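Side-chain contacts in HTH marR-type domain-containing protein (Streptococcus agalactiae serotype III, PDB 7DVR), which binds heme as a sensor and probably regulates transcription as a DNA-binding member of the MarR family: residues 20-25 against 107-112; 32-37 against 67-72; 40-43 against 49-52; 71-74 against 78-81; 81-84 against 90-93. All coordinates share one frame; numbering follows the deposited sequence. Where two conformers were deposited one is given.

Contact 1 (20-25 against 107-112); sequences DRYAKE and EIFLEK
Ala23 and Phe109 mark the nearest approach of helices 20-25 and 107-112, with CA atoms 7.4 Å apart and segment axes passing at 10.6 Å and 139°, closer to antiparallel than to perpendicular. The contact belongs to the helical part of the MarR fold, where helix 4-25 lies against helix 97-117. No clear hydrogen bond joins the two segments, and aromatic packing carries the contact. The Phe109 and Tyr22 rings form an offset edge-to-face (T-shaped) pair, centroids 5.5 Å apart and planes at 77°. Phe109 turns its edge to the Tyr22 face. CE1 of Phe109 comes within 3.5 Å of CD1 of Tyr22, and Tyr22 CB lies in the plane of the Phe109 ring, at its edge. With CG of Phe109 anti to the backbone N (chi1 167°), the ring reaches between the helices and comes to rest beside Ala23. The far end of Tyr22 extends past CB of Lys112, and its OH is hydrogen-bonded to OG1 of Thr116, one turn beyond Lys112 on helix 97-117. Tyr26 and Val28 also touch Phe109. Next to it in sequence, Leu110 contacts the bound heme. At Ala23 the phenylalanine ring meets backbone more closely than side chain: CZ of Phe109 is 4.1 Å from CB of Ala23, while CE1 of Phe109 lies 3.5 Å from the backbone N of Ala23.

Contact 2 (32-37 against 67-72); sequences AGPQGH and SNLVKR
Apolar contacts hold Pro34 and Gln35 to Leu69, and they make up most of this meeting of helices 34-44 and 63-75. CD1 of Leu69 does most of the touching. It sits 3.8 Å from CB of Pro34 and 3.6 Å from CG of Gln35. The second methyl, CD2, also rests near the proline CB. A chi1 of 176° swings the Leu69 branch off the backbone N and carries both methyls toward the first turn of helix 34-44. The Gln35 chain slides past Leu69 in the opposite direction, extended beyond CG, and takes its amide on toward Arg72. Leu59 of helix 52-59 touches Leu69 as well.

The polar side is looser. Gln35 OE1 and Arg72 NH2 are 3.8 Å apart, too far for a hydrogen bond. The two side chains cross at about a right angle, and the amide and guanidinium planes are turned 80° to each other. The amide of Gln35 has its firm partner elsewhere: NE2 is hydrogen-bonded to OD1 of Asn76. Gly33, at the N-cap position, marks the start of helix 34-44.

By its place in the chain, helix 63-75 corresponds to the recognition helix of a MarR-type winged helix-turn-helix. The contact packs that helix against the first turn of helix 34-44, at a partly buried interface within the DNA-binding domain.

Contact 3 (40-43 against 49-52); sequences MHLY and DMSI
His41 and Leu42, on helix 34-44, meet one residue of the second segment, Met50. The contact packs that helix against the short strand 50-51, an outer strand of the sheet in the winged helix-turn-helix. The nearest CA atoms are those of Leu42 and Met50, 7.3 Å apart. Along 49-52, Asp49 comes first and turns away from the helix. Met50 follows and points at the helix. Its side chain runs out straight through chi1 and chi2 before bending at the sulfur (chi3 -66°). CB of Met50 packs on CD2 of Leu42 at 3.7 Å. SD of Met50 lies 4.0 Å from both CD2 and CG of Leu42, whose side chain crosses that of Met50 at about a right angle. In the conformer described, CE of Met50 lies near CD2 of His41; with two conformers of Met50 deposited, this closeness is doubtful. The backbone of Met50 bonds to Leu93, which ties the short strand to strand 91-95. Ser51 comes next, at the N-cap of helix 52-59, and its OG caps a backbone N just beyond the segment. Ile52 begins that helix. No hydrogen bond crosses between the segments 40-43 and 49-52. With no polar bond across, the contact depends on the apolar fit of the Met50 chain against Leu42 and the His41 ring.

Contact 4 (71-74 against 78-81); sequences KRME and FIAI
Phe78 N gives the main polar link, a hydrogen bond to Met73 O of 3.1 Å. Its N-H...O angle is 158°, and the donor is tilted from the carbonyl plane. This bond closes the turn by which the chain leaves helix 63-75, the presumed recognition helix, and enters strand 79-83, the first strand of the wing. A second link is weak: Ile81 N to Glu74 OE2, 3.4 Å. It still ties a helix carboxylate to the strand backbone. Glu74 reaches there because its side chain is stretched out from chi1 (-177°) onward. The Glu74 and Ile81 side chains cross at about a right angle. OE1 of Glu74 lies 3.1 Å from CD1 of Ile81, a tight approach of an oxygen to a methyl, and OE2 lies nearer the backbone.

Beyond the carboxylate the packing is apolar. CD1 of Ile79 rests 3.6 Å from CB of Met73. CG1 of Ile79 takes the crowded position between the backbone N and the carbonyl carbon (chi1 65°), and that turns the ethyl branch toward the helix. It also comes within 3.7 Å of Glu74 N. The backbone O of Ile79 lies 3.7 Å from CA of Glu74. At the turn, CB of Phe78 sits close to Met73 O.

Helix 34-44 covers Met73 and Phe78: Met73 touches Gln35 and Leu38, and Phe78 also touches Gln35. Strand 91-95 runs beside strand 79-83, where Ala80 pairs with Tyr94 and Phe78 with Thr96 through the backbone.

Contact 5 (81-84 against 90-93); sequences IVPS and VKYL
Val82 and Tyr92 form an antiparallel hydrogen-bonded pair, so both backbone N-H groups and both carbonyls are used. Val82 N reaches Tyr92 O at 2.7 Å, nearly along the C=O axis. The return bond, Tyr92 N to Val82 O, is 3.0 Å, with the donor 44° out of the carbonyl plane. Pro83 has no N-H to give and sits opposite Lys91 in a non-hydrogen-bonded pair. The next bond is Ser84 N to Val90 O, 2.8 Å. Two carbonyls take a second, weaker C-H contact: Tyr92 O from CA of Ile81, and Val90 O from CA of Pro83. Ser84 OG is hydrogen-bonded to OG1 of Thr86. A water 2.7 Å from Tyr92 OH also makes a weak bond to Ser84 OG. CB of Ser84 touches CE2 of the Tyr92 ring, while Val90 CG1 lies over one face of the ring. On the sheet face that carries Ile81, Pro83, Lys91 and Leu93, Leu93 lies beside Ile81, and the Lys91 chain crosses Pro83, NZ of Lys91 3.7 Å from CG of Pro83. The two strands are the arms of the hairpin that forms the wing. Strand 91-95 is central, with 79-83 along one side and 50-51 along the other; Lys91 and Leu93 also pack on Ile52 of helix 52-59.

Overall arrangement
Contacts 2 to 5 all lie within the winged helix-turn-helix, and contact 1 encloses them along the chain by closing helix 97-117 onto helix 4-25. Contact 3 is nested inside contact 2, contact 4 begins where contact 2 ends, and contact 5 begins where contact 4 ends. Contacts 2 and 3 share helix 34-44. Contacts 2 and 4 share helix 63-75, with centres about 8 Å apart. Contacts 4 and 5 share strand 79-83, and contacts 3, 4 and 5 all reach the three-stranded sheet. Contact 1, which holds a heme-pocket residue, lies about 30 Å from contact 5 between centres. Packing of Glu107 on Met40 joins contacts 1 and 3.

Contact 1 (20-25 against 107-112)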
# COMPACT_ATOMS: atom_id res chain seq x y z
N ASP A 20 -4.07 -12.84 7.32
CA ASP A 20 -3.91 -13.22 8.73
C ASP A 20 -5.06 -14.11 9.19
O ASP A 20 -4.79 -15.13 9.75
CB ASP A 20 -3.79 -12.00 9.62
CG ASP A 20 -2.38 -11.40 9.63
OD1 ASP A 20 -1.43 -12.09 9.18
OD2 ASP A 20 -2.23 -10.26 10.11
N ARG A 21 -6.28 -13.72 8.91
CA ARG A 21 -7.46 -14.54 9.27
C ARG A 21 -7.46 -15.89 8.56
O ARG A 21 -7.62 -16.88 9.26
CB ARG A 21 -8.74 -13.75 9.02
CG ARG A 21 -8.85 -12.54 9.94
CD ARG A 21 -10.18 -11.83 9.88
NE ARG A 21 -11.17 -12.61 10.63
CZ ARG A 21 -11.62 -12.32 11.85
NH1 ARG A 21 -12.50 -13.12 12.42
NH2 ARG A 21 -11.21 -11.24 12.49
N TYR A 22 -7.26 -15.93 7.24
CA TYR A 22 -7.15 -17.15 6.40
C TYR A 22 -6.03 -18.05 6.95
O TYR A 22 -6.24 -19.23 7.14
CB TYR A 22 -6.88 -16.74 4.94
CG TYR A 22 -7.53 -17.52 3.82
CD1 TYR A 22 -7.58 -18.91 3.80
CD2 TYR A 22 -8.07 -16.86 2.74
CE1 TYR A 22 -8.19 -19.60 2.77
CE2 TYR A 22 -8.72 -17.53 1.71
CZ TYR A 22 -8.79 -18.91 1.73
OH TYR A 22 -9.40 -19.57 0.71
N ALA A 23 -4.82 -17.50 7.19
CA ALA A 23 -3.69 -18.30 7.71
C ALA A 23 -4.05 -19.01 9.03
O ALA A 23 -3.68 -20.24 9.19
CB ALA A 23 -2.42 -17.43 7.86
N LYS A 24 -4.73 -18.32 9.95
CA LYS A 24 -5.09 -18.87 11.30
C LYS A 24 -6.05 -20.03 11.09
O LYS A 24 -5.95 -21.05 11.81
CB LYS A 24 -5.90 -17.93 12.21
CG LYS A 24 -5.26 -16.64 12.68
CD LYS A 24 -3.81 -16.74 13.05
CE LYS A 24 -3.13 -15.39 13.04
NZ LYS A 24 -2.67 -15.00 11.67
N GLU A 25 -6.92 -19.90 10.10
CA GLU A 25 -7.94 -20.95 9.83
C GLU A 25 -7.32 -22.24 9.31
O GLU A 25 -7.85 -23.36 9.59
CB GLU A 25 -8.97 -20.45 8.83
CG GLU A 25 -10.13 -19.90 9.60
CD GLU A 25 -11.36 -19.82 8.75
OE1 GLU A 25 -11.52 -20.67 7.80
OE2 GLU A 25 -12.10 -18.85 8.99
N GLU A 107 1.03 -25.63 1.71
CA GLU A 107 0.86 -25.83 0.25
C GLU A 107 -0.63 -25.76 -0.12
O GLU A 107 -0.96 -25.12 -1.15
CB GLU A 107 1.43 -27.18 -0.18
CG GLU A 107 2.55 -27.11 -1.19
CD GLU A 107 3.09 -28.47 -1.60
OE1 GLU A 107 2.96 -29.44 -0.79
OE2 GLU A 107 3.61 -28.58 -2.71
N ILE A 108 -1.47 -26.45 0.65
CA ILE A 108 -2.97 -26.46 0.52
C ILE A 108 -3.45 -25.02 0.63
O ILE A 108 -4.11 -24.54 -0.25
CB ILE A 108 -3.65 -27.35 1.58
CG1 ILE A 108 -3.32 -28.83 1.40
CG2 ILE A 108 -5.16 -27.11 1.62
CD1 ILE A 108 -3.77 -29.74 2.55
N PHE A 109 -3.11 -24.36 1.73
CA PHE A 109 -3.49 -22.97 2.02
C PHE A 109 -3.19 -22.06 0.83
O PHE A 109 -4.05 -21.31 0.42
CB PHE A 109 -2.78 -22.44 3.26
CG PHE A 109 -2.86 -20.94 3.47
CD1 PHE A 109 -4.02 -20.32 3.91
CD2 PHE A 109 -1.75 -20.13 3.26
CE1 PHE A 109 -4.06 -18.94 4.09
CE2 PHE A 109 -1.77 -18.76 3.49
CZ PHE A 109 -2.94 -18.16 3.89
N LEU A 110 -1.98 -22.13 0.28
CA LEU A 110 -1.61 -21.20 -0.81
C LEU A 110 -2.48 -21.51 -2.02
O LEU A 110 -2.86 -20.54 -2.73
CB LEU A 110 -0.12 -21.32 -1.13
CG LEU A 110 0.81 -20.65 -0.12
CD1 LEU A 110 2.26 -20.83 -0.53
CD2 LEU A 110 0.54 -19.17 0.04
N GLU A 111 -2.78 -22.79 -2.24
CA GLU A 111 -3.64 -23.17 -3.41
C GLU A 111 -5.05 -22.59 -3.23
O GLU A 111 -5.53 -21.87 -4.14
CB GLU A 111 -3.69 -24.69 -3.64
CG GLU A 111 -2.45 -25.24 -4.34
CD GLU A 111 -1.80 -26.49 -3.77
OE1 GLU A 111 -2.33 -27.06 -2.78
OE2 GLU A 111 -0.73 -26.89 -4.30
N LYS A 112 -5.67 -22.85 -2.08
CA LYS A 112 -7.03 -22.33 -1.75
C LYS A 112 -7.06 -20.81 -1.75
O LYS A 112 -8.05 -20.19 -2.25
CB LYS A 112 -7.49 -22.87 -0.40
CG LYS A 112 -7.88 -24.33 -0.47
CD LYS A 112 -8.21 -24.94 0.88
CE LYS A 112 -8.61 -26.40 0.83
NZ LYS A 112 -10.03 -26.58 0.43

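Contact 2 (32-37 against 67-72)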
# COMPACT_ATOMS: atom_id res chain seq x y z
N ALA A 32 3.46 -17.25 6.54
CA ALA A 32 3.18 -16.35 5.40
C ALA A 32 4.47 -15.79 4.84
O ALA A 32 4.48 -15.62 3.64
CB ALA A 32 2.27 -15.23 5.79
N GLY A 33 5.51 -15.51 5.63
CA GLY A 33 6.71 -14.86 5.07
C GLY A 33 7.93 -15.76 4.87
O GLY A 33 7.95 -16.70 4.07
N PRO A 34 9.05 -15.36 5.47
CA PRO A 34 10.31 -16.10 5.46
C PRO A 34 10.33 -17.50 6.09
O PRO A 34 11.12 -18.33 5.67
CB PRO A 34 11.27 -15.18 6.26
CG PRO A 34 10.39 -14.11 6.88
CD PRO A 34 9.19 -14.00 5.98
N GLN A 35 9.52 -17.75 7.10
CA GLN A 35 9.48 -19.09 7.72
C GLN A 35 8.95 -20.07 6.68
O GLN A 35 9.61 -21.08 6.46
CB GLN A 35 8.70 -19.01 9.01
CG GLN A 35 9.47 -18.24 10.05
CD GLN A 35 8.78 -18.15 11.38
OE1 GLN A 35 8.56 -17.06 11.92
NE2 GLN A 35 8.46 -19.30 11.92
N GLY A 36 7.82 -19.75 6.05
CA GLY A 36 7.24 -20.58 4.98
C GLY A 36 8.26 -20.93 3.93
O GLY A 36 8.29 -22.07 3.47
N HIS A 37 9.00 -19.94 3.50
CA HIS A 37 9.89 -20.11 2.34
C HIS A 37 10.90 -21.20 2.68
O HIS A 37 11.14 -22.08 1.86
CB HIS A 37 10.54 -18.78 1.97
CG HIS A 37 11.25 -18.87 0.65
ND1 HIS A 37 10.58 -18.79 -0.54
CD2 HIS A 37 12.53 -19.06 0.32
CE1 HIS A 37 11.40 -18.92 -1.55
NE2 HIS A 37 12.61 -19.09 -1.06
N SER A 67 19.78 -15.48 11.67
CA SER A 67 19.93 -16.10 12.99
C SER A 67 18.66 -15.86 13.82
O SER A 67 18.23 -16.74 14.63
CB SER A 67 21.13 -15.53 13.64
OG SER A 67 21.12 -15.94 15.00
N ASN A 68 18.06 -14.68 13.66
CA ASN A 68 16.85 -14.39 14.46
C ASN A 68 15.73 -15.23 13.89
O ASN A 68 14.96 -15.80 14.67
CB ASN A 68 16.48 -12.91 14.44
CG ASN A 68 17.39 -12.11 15.34
OD1 ASN A 68 18.00 -11.13 14.90
ND2 ASN A 68 17.50 -12.52 16.60
N LEU A 69 15.62 -15.23 12.57
CA LEU A 69 14.61 -16.04 11.86
C LEU A 69 14.68 -17.50 12.29
O LEU A 69 13.62 -18.03 12.61
CB LEU A 69 14.81 -15.94 10.36
CG LEU A 69 13.87 -16.81 9.55
CD1 LEU A 69 12.44 -16.32 9.74
CD2 LEU A 69 14.27 -16.81 8.08
N VAL A 70 15.85 -18.16 12.25
CA VAL A 70 15.87 -19.64 12.50
C VAL A 70 15.61 -19.94 13.97
O VAL A 70 14.99 -20.99 14.29
CB VAL A 70 17.18 -20.29 12.01
CG1 VAL A 70 17.30 -20.07 10.54
CG2 VAL A 70 18.37 -19.76 12.77
N LYS A 71 15.96 -19.01 14.86
CA LYS A 71 15.75 -19.22 16.31
C LYS A 71 14.24 -19.22 16.62
O LYS A 71 13.80 -20.01 17.51
CB LYS A 71 16.46 -18.14 17.13
CG LYS A 71 16.37 -18.40 18.62
CD LYS A 71 17.37 -17.65 19.48
CE LYS A 71 17.06 -17.83 20.96
NZ LYS A 71 17.92 -16.99 21.83
N ARG A 72 13.51 -18.35 15.92
CA ARG A 72 12.03 -18.26 16.01
C ARG A 72 11.36 -19.44 15.31
O ARG A 72 10.30 -19.86 15.73
CB ARG A 72 11.54 -16.97 15.35
CG ARG A 72 11.46 -15.82 16.33
CD ARG A 72 11.72 -14.52 15.59
NE ARG A 72 10.88 -14.40 14.41
CZ ARG A 72 11.21 -13.79 13.27
NH1 ARG A 72 12.41 -13.25 13.11
NH2 ARG A 72 10.34 -13.72 12.28

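Contact 3 (40-43 against 49-52)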
# COMPACT_ATOMS: atom_id res chain seq x y z
N MET A 40 9.30 -24.82 3.19
CA MET A 40 8.98 -25.46 1.90
C MET A 40 10.28 -25.84 1.18
O MET A 40 10.30 -26.85 0.42
CB MET A 40 8.18 -24.50 1.04
CG MET A 40 6.88 -24.10 1.63
SD MET A 40 5.95 -25.56 2.16
CE MET A 40 5.58 -26.35 0.60
N HIS A 41 11.36 -25.07 1.38
CA HIS A 41 12.68 -25.42 0.80
C HIS A 41 13.19 -26.73 1.41
O HIS A 41 13.46 -27.70 0.63
CB HIS A 41 13.69 -24.31 0.93
CG HIS A 41 14.85 -24.49 -0.00
ND1 HIS A 41 14.85 -23.96 -1.29
CD2 HIS A 41 16.02 -25.17 0.12
CE1 HIS A 41 15.98 -24.29 -1.92
NE2 HIS A 41 16.73 -25.02 -1.07
N LEU A 42 13.26 -26.79 2.74
CA LEU A 42 13.60 -28.04 3.45
C LEU A 42 12.73 -29.19 2.95
O LEU A 42 13.26 -30.27 2.64
CB LEU A 42 13.48 -27.84 4.97
CG LEU A 42 14.51 -26.91 5.59
CD1 LEU A 42 14.24 -26.52 7.03
CD2 LEU A 42 15.92 -27.53 5.47
N TYR A 43 11.42 -28.98 2.88
CA TYR A 43 10.48 -30.10 2.63
C TYR A 43 10.70 -30.64 1.22
O TYR A 43 10.63 -31.87 1.00
CB TYR A 43 9.03 -29.65 2.75
CG TYR A 43 8.04 -30.80 2.76
CD1 TYR A 43 8.00 -31.73 3.80
CD2 TYR A 43 7.18 -31.00 1.70
CE1 TYR A 43 7.10 -32.79 3.80
CE2 TYR A 43 6.25 -32.04 1.69
CZ TYR A 43 6.22 -32.95 2.74
OH TYR A 43 5.33 -33.98 2.67
N ASP A 49 20.93 -30.42 2.38
CA ASP A 49 20.89 -29.82 3.73
C ASP A 49 20.92 -28.32 3.58
O ASP A 49 21.35 -27.80 2.58
CB ASP A 49 22.02 -30.36 4.58
CG ASP A 49 21.79 -31.80 5.01
OD1 ASP A 49 20.91 -32.05 5.89
OD2 ASP A 49 22.46 -32.67 4.40
N MET A 50 20.58 -27.66 4.66
CA MET A 50 20.50 -26.20 4.74
C MET A 50 21.17 -25.76 6.03
O MET A 50 20.68 -26.08 7.06
CB MET A 50 19.05 -25.72 4.66
CG MET A 50 18.88 -24.21 4.91
SD MET A 50 16.96 -23.73 5.07
CE MET A 50 16.52 -24.13 3.36
N SER A 51 22.25 -25.02 5.90
CA SER A 51 22.91 -24.41 7.07
C SER A 51 22.26 -23.02 7.26
O SER A 51 21.56 -22.48 6.35
CB SER A 51 24.38 -24.41 6.95
OG SER A 51 24.75 -23.71 5.78
N ILE A 52 22.64 -22.36 8.34
CA ILE A 52 22.20 -20.95 8.52
C ILE A 52 22.78 -20.11 7.40
O ILE A 52 22.08 -19.30 6.83
CB ILE A 52 22.52 -20.48 9.93
CG1 ILE A 52 21.73 -21.34 10.92
CG2 ILE A 52 22.16 -19.02 10.05
CD1 ILE A 52 22.16 -21.23 12.35

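Contact 4 (71-74 against 78-81)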
# COMPACT_ATOMS: atom_id res chain seq x y z
N LYS A 71 15.96 -19.01 14.86
CA LYS A 71 15.75 -19.22 16.31
C LYS A 71 14.24 -19.22 16.62
O LYS A 71 13.80 -20.01 17.51
CB LYS A 71 16.46 -18.14 17.13
CG LYS A 71 16.37 -18.40 18.62
CD LYS A 71 17.37 -17.65 19.48
CE LYS A 71 17.06 -17.83 20.96
NZ LYS A 71 17.92 -16.99 21.83
N ARG A 72 13.51 -18.35 15.92
CA ARG A 72 12.03 -18.26 16.01
C ARG A 72 11.36 -19.44 15.31
O ARG A 72 10.30 -19.86 15.73
CB ARG A 72 11.54 -16.97 15.35
CG ARG A 72 11.46 -15.82 16.33
CD ARG A 72 11.72 -14.52 15.59
NE ARG A 72 10.88 -14.40 14.41
CZ ARG A 72 11.21 -13.79 13.27
NH1 ARG A 72 12.41 -13.25 13.11
NH2 ARG A 72 10.34 -13.72 12.28
N MET A 73 11.95 -19.98 14.25
CA MET A 73 11.40 -21.20 13.61
C MET A 73 11.53 -22.36 14.59
O MET A 73 10.58 -23.09 14.73
CB MET A 73 12.12 -21.50 12.30
CG MET A 73 11.80 -20.47 11.23
SD MET A 73 12.79 -20.67 9.74
CE MET A 73 11.90 -22.08 9.07
N GLU A 74 12.65 -22.45 15.29
CA GLU A 74 12.91 -23.47 16.34
C GLU A 74 11.91 -23.27 17.47
O GLU A 74 11.27 -24.27 17.84
CB GLU A 74 14.35 -23.40 16.86
CG GLU A 74 14.71 -24.46 17.88
CD GLU A 74 16.21 -24.65 18.11
OE1 GLU A 74 16.88 -23.63 18.36
OE2 GLU A 74 16.73 -25.83 17.99
N PHE A 78 9.14 -25.80 14.25
CA PHE A 78 9.16 -26.22 12.81
C PHE A 78 10.45 -26.93 12.46
O PHE A 78 10.45 -27.78 11.58
CB PHE A 78 9.01 -25.04 11.86
CG PHE A 78 7.78 -24.20 12.13
CD1 PHE A 78 6.73 -24.74 12.83
CD2 PHE A 78 7.72 -22.88 11.75
CE1 PHE A 78 5.60 -23.99 13.13
CE2 PHE A 78 6.57 -22.12 12.01
CZ PHE A 78 5.53 -22.68 12.71
N ILE A 79 11.54 -26.55 13.13
CA ILE A 79 12.88 -27.09 12.80
C ILE A 79 13.64 -27.44 14.06
O ILE A 79 13.30 -26.90 15.09
CB ILE A 79 13.68 -26.07 11.97
CG1 ILE A 79 13.96 -24.81 12.79
CG2 ILE A 79 13.05 -25.83 10.60
CD1 ILE A 79 14.90 -23.81 12.05
N ALA A 80 14.70 -28.27 13.94
CA ALA A 80 15.75 -28.45 14.96
C ALA A 80 17.07 -27.95 14.36
O ALA A 80 17.31 -28.01 13.13
CB ALA A 80 15.88 -29.90 15.32
N ILE A 81 17.87 -27.30 15.20
CA ILE A 81 19.14 -26.63 14.79
C ILE A 81 20.23 -27.53 15.35
O ILE A 81 20.35 -27.56 16.59
CB ILE A 81 19.34 -25.22 15.40
CG1 ILE A 81 18.33 -24.16 14.94
CG2 ILE A 81 20.78 -24.76 15.15
CD1 ILE A 81 18.41 -22.86 15.72

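Contact 5 (81-84 against 90-93)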
# COMPACT_ATOMS: atom_id res chain seq x y z
N ILE A 81 17.87 -27.30 15.20
CA ILE A 81 19.14 -26.63 14.79
C ILE A 81 20.23 -27.53 15.35
O ILE A 81 20.35 -27.56 16.59
CB ILE A 81 19.34 -25.22 15.40
CG1 ILE A 81 18.33 -24.16 14.94
CG2 ILE A 81 20.78 -24.76 15.15
CD1 ILE A 81 18.41 -22.86 15.72
N VAL A 82 21.04 -28.18 14.53
CA VAL A 82 22.02 -29.13 15.11
C VAL A 82 23.37 -28.83 14.48
O VAL A 82 23.52 -28.82 13.26
CB VAL A 82 21.61 -30.59 14.84
CG1 VAL A 82 22.70 -31.55 15.26
CG2 VAL A 82 20.24 -30.94 15.42
N PRO A 83 24.39 -28.48 15.27
CA PRO A 83 25.71 -28.23 14.65
C PRO A 83 26.26 -29.40 13.82
O PRO A 83 25.99 -30.57 14.17
CB PRO A 83 26.58 -27.96 15.86
CG PRO A 83 25.65 -27.57 16.98
CD PRO A 83 24.42 -28.41 16.74
N SER A 84 27.07 -29.12 12.78
CA SER A 84 27.74 -30.14 11.95
C SER A 84 28.58 -31.01 12.87
O SER A 84 29.25 -30.45 13.75
CB SER A 84 28.54 -29.52 10.84
OG SER A 84 29.27 -30.50 10.12
N VAL A 90 29.37 -24.80 11.80
CA VAL A 90 28.31 -24.87 10.78
C VAL A 90 27.06 -25.36 11.54
O VAL A 90 27.19 -26.36 12.28
CB VAL A 90 28.69 -25.78 9.61
CG1 VAL A 90 27.59 -25.94 8.60
CG2 VAL A 90 29.95 -25.28 8.90
N LYS A 91 25.96 -24.66 11.39
CA LYS A 91 24.68 -25.04 12.04
C LYS A 91 23.79 -25.56 10.95
O LYS A 91 23.43 -24.75 10.09
CB LYS A 91 23.96 -23.84 12.65
CG LYS A 91 24.63 -23.16 13.83
CD LYS A 91 25.28 -24.07 14.84
CE LYS A 91 26.37 -23.33 15.59
NZ LYS A 91 27.15 -24.24 16.47
N TYR A 92 23.30 -26.80 11.08
CA TYR A 92 22.35 -27.28 10.08
C TYR A 92 20.92 -27.31 10.68
O TYR A 92 20.76 -27.40 11.91
CB TYR A 92 22.72 -28.69 9.66
CG TYR A 92 23.83 -28.81 8.63
CD1 TYR A 92 23.72 -28.28 7.33
CD2 TYR A 92 24.98 -29.45 8.99
CE1 TYR A 92 24.76 -28.34 6.42
CE2 TYR A 92 26.06 -29.47 8.10
CZ TYR A 92 25.92 -28.98 6.81
OH TYR A 92 27.01 -29.21 5.99
N LEU A 93 19.93 -27.10 9.81
CA LEU A 93 18.49 -27.01 10.06
C LEU A 93 17.78 -28.27 9.55
O LEU A 93 17.93 -28.60 8.33
CB LEU A 93 17.89 -25.76 9.39
CG LEU A 93 18.74 -24.48 9.50
CD1 LEU A 93 18.04 -23.25 9.06
CD2 LEU A 93 19.08 -24.26 10.94
O HOH W 1 29.48 -29.38 6.99